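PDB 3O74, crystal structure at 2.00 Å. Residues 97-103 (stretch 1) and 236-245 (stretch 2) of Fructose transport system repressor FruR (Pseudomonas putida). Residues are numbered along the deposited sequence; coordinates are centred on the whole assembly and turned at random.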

# COMPACT_ATOMS: atom_id res chain seq x y z
N PHE B 97 -21.39 2.57 -18.80
CA PHE B 97 -20.15 1.92 -18.42
C PHE B 97 -20.36 0.66 -17.58
O PHE B 97 -21.33 0.56 -16.83
N CYS B 98 -19.44 -0.28 -17.71
CA CYS B 98 -19.37 -1.43 -16.83
C CYS B 98 -18.58 -1.06 -15.58
O CYS B 98 -17.47 -0.53 -15.68
N SER B 99 -19.15 -1.31 -14.40
CA SER B 99 -18.45 -1.02 -13.15
C SER B 99 -18.42 -2.24 -12.24
O SER B 99 -19.40 -2.98 -12.14
N VAL B 100 -17.29 -2.47 -11.59
CA VAL B 100 -17.21 -3.50 -10.57
C VAL B 100 -16.93 -2.85 -9.22
O VAL B 100 -15.90 -2.20 -9.05
N ILE B 101 -17.83 -3.04 -8.27
CA ILE B 101 -17.75 -2.32 -7.00
C ILE B 101 -18.12 -3.22 -5.83
O ILE B 101 -18.52 -4.37 -6.02
N SER B 102 -17.96 -2.71 -4.61
CA SER B 102 -18.41 -3.40 -3.42
C SER B 102 -19.83 -2.96 -3.07
O SER B 102 -20.23 -1.84 -3.39
N ASP B 103 -20.58 -3.83 -2.42
CA ASP B 103 -21.95 -3.51 -2.00
C ASP B 103 -21.92 -2.63 -0.76
O ASP B 103 -22.23 -3.07 0.34
N GLN B 236 -11.98 -11.09 -5.81
CA GLN B 236 -13.17 -11.23 -6.64
C GLN B 236 -13.43 -9.96 -7.46
O GLN B 236 -13.85 -10.04 -8.62
N ILE B 237 -13.19 -8.80 -6.86
CA ILE B 237 -13.30 -7.54 -7.58
C ILE B 237 -12.43 -7.56 -8.83
O ILE B 237 -12.89 -7.28 -9.94
N ALA B 238 -11.16 -7.89 -8.64
CA ALA B 238 -10.19 -7.90 -9.74
C ALA B 238 -10.54 -8.94 -10.80
O ALA B 238 -10.45 -8.67 -12.00
N ALA B 239 -10.93 -10.13 -10.36
CA ALA B 239 -11.26 -11.21 -11.27
C ALA B 239 -12.46 -10.86 -12.15
O ALA B 239 -12.48 -11.16 -13.34
N THR B 240 -13.46 -10.22 -11.55
CA THR B 240 -14.64 -9.79 -12.28
C THR B 240 -14.29 -8.70 -13.28
O THR B 240 -14.67 -8.78 -14.45
N ALA B 241 -13.55 -7.70 -12.83
CA ALA B 241 -13.17 -6.58 -13.68
C ALA B 241 -12.34 -7.05 -14.88
O ALA B 241 -12.56 -6.62 -16.01
N LEU B 242 -11.40 -7.95 -14.62
CA LEU B 242 -10.52 -8.43 -15.67
C LEU B 242 -11.30 -9.18 -16.74
O LEU B 242 -11.13 -8.95 -17.93
N GLU B 243 -12.16 -10.09 -16.30
CA GLU B 243 -12.97 -10.86 -17.22
C GLU B 243 -13.85 -9.95 -18.07
O GLU B 243 -14.05 -10.20 -19.26
N LEU B 244 -14.38 -8.89 -17.46
CA LEU B 244 -15.17 -7.91 -18.20
C LEU B 244 -14.30 -7.18 -19.22
O LEU B 244 -14.73 -6.92 -20.34
N ALA B 245 -13.08 -6.85 -18.83
CA ALA B 245 -12.14 -6.18 -19.73
C ALA B 245 -11.81 -7.05 -20.94
O ALA B 245 -11.86 -6.59 -22.08

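Strand 98-102 lies against helix 236-245, and the two run nearly antiparallel, at 175°. Their axes approach to 8.4 Å. The contact is small, burying 297 Å² with both sides summed, and it is almost entirely apolar. No hydrogen bond crosses it.

The strand alternates in the usual way. C98 and V100 send their CA-to-CB bonds toward the helix. S99 and I101 point away, and S102 points sideways. On the helix, T240 and L244 point toward the strand, one turn apart. I237 and A241 point sideways, while A238 and L242 face away and make no contact.

V100 is the centre of the contact. It has the largest covered area, 98 Å², and its CA lies 6.0 Å from the CA of A241. Its chi1 is t (-175°), and both methyls reach the helix. V100 CG1 sits 3.6 Å from the backbone O of I237 and 4.1 Å from I237 CG2. V100 CG2 meets three residues: it is 3.8 Å from T240 CG2, 3.7 Å from A241 CA and 3.5 Å from L244 CD2. V100 CG2 thus packs close to the backbone of A241; it is also 4.0 Å from A241 CB.

C98 is also t (176°). This places its sulfur over the end of L244, with C98 SG only 3.1 Å from L244 CD2. That is a very tight apolar contact. L244 has chi1 -91° and chi2 22°, both outside the usual wells. In this conformation L244 CD2 touches both the C98 sulfur and V100 CG2.

I237 starts sideways, but its end comes nearer to the strand. Both chi angles are m (-63° and -64°). I237 CG2 and I237 CD1 both lie near V100 CG1, at 4.1 and 4.2 Å. I237 CD1 is also 3.7 Å from the backbone O of I101 and 4.0 Å from S102 OG. S102 is m (-68°), and its contact with the isoleucine is only van der Waals packing.

T240 is m (-60°). Its hydroxyl turns back along its own helix, and T240 OG1 donates to Q236 O at 2.9 Å. The same carbonyl accepts the backbone bond from T240 N, at 3.0 Å from Q236 O. The same m rotamer places T240 CG2 against V100.

The remaining strand side chains play little part. S99 is m (-56°), and its OG is hydrogen-bonded elsewhere in the structure. The CA-to-CB bond of I101 points away from the helix; its chi1 is p (69°) and chi2 t (177°). Its contact with I237 is through its carbonyl oxygen. F97, chi1 m (-60°), and D103, chi1 t (-175°), do not reach the helix. D103 occupies the N-cap position of a following helix. On the helix, Q236 is extended (chi1 and chi2 both t) and exposed. E243 is exposed too, and its chi1 of 125° lies between wells.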

# COMPACT_ATOMS: atom_id res chain seq x y z
CB PHE B 97 -19.25 2.89 -17.64
CG PHE B 97 -18.87 4.11 -18.41
CD1 PHE B 97 -19.58 5.30 -18.25
CD2 PHE B 97 -17.80 4.09 -19.29
CE1 PHE B 97 -19.23 6.43 -18.96
CE2 PHE B 97 -17.45 5.22 -20.01
CZ PHE B 97 -18.17 6.39 -19.85
CB CYS B 98 -18.68 -2.58 -17.57
SG CYS B 98 -18.41 -4.06 -16.59
CB SER B 99 -19.10 0.15 -12.40
OG SER B 99 -19.18 1.31 -13.21
CB VAL B 100 -16.12 -4.55 -10.88
CG1 VAL B 100 -16.15 -5.68 -9.87
CG2 VAL B 100 -16.30 -5.09 -12.29
CB ILE B 101 -18.69 -1.09 -6.99
CG1 ILE B 101 -20.16 -1.51 -6.97
CG2 ILE B 101 -18.41 -0.20 -8.20
CD1 ILE B 101 -21.12 -0.33 -6.89
CB SER B 102 -17.45 -3.17 -2.26
OG SER B 102 -16.21 -3.81 -2.50
CB ASP B 103 -22.74 -4.79 -1.73
CG ASP B 103 -24.20 -4.53 -1.42
OD1 ASP B 103 -24.62 -3.35 -1.44
OD2 ASP B 103 -24.93 -5.51 -1.17
CB GLN B 236 -14.39 -11.59 -5.78
CG GLN B 236 -15.65 -11.90 -6.58
CD GLN B 236 -16.80 -12.39 -5.72
OE1 GLN B 236 -17.96 -12.31 -6.10
NE2 GLN B 236 -16.47 -12.91 -4.54
CB ILE B 237 -12.85 -6.34 -6.70
CG1 ILE B 237 -13.75 -6.20 -5.47
CG2 ILE B 237 -12.82 -5.05 -7.51
CD1 ILE B 237 -15.17 -5.86 -5.80
CB ALA B 238 -8.79 -8.14 -9.20
CB ALA B 239 -11.52 -12.50 -10.50
CB THR B 240 -15.72 -9.25 -11.31
OG1 THR B 240 -16.10 -10.29 -10.40
CG2 THR B 240 -16.95 -8.80 -12.08
CB ALA B 241 -12.39 -5.53 -12.87
CB LEU B 242 -9.43 -9.33 -15.09
CG LEU B 242 -8.47 -9.88 -16.14
CD1 LEU B 242 -7.78 -8.75 -16.88
CD2 LEU B 242 -7.45 -10.81 -15.51
CB GLU B 243 -13.81 -11.87 -16.45
CG GLU B 243 -15.29 -11.78 -16.71
CD GLU B 243 -15.99 -13.10 -16.48
OE1 GLU B 243 -17.23 -13.12 -16.42
OE2 GLU B 243 -15.28 -14.12 -16.36
CB LEU B 244 -15.80 -6.90 -17.23
CG LEU B 244 -17.20 -7.20 -16.69
CD1 LEU B 244 -17.54 -8.67 -16.75
CD2 LEU B 244 -17.33 -6.70 -15.26
CB ALA B 245 -10.87 -5.79 -18.99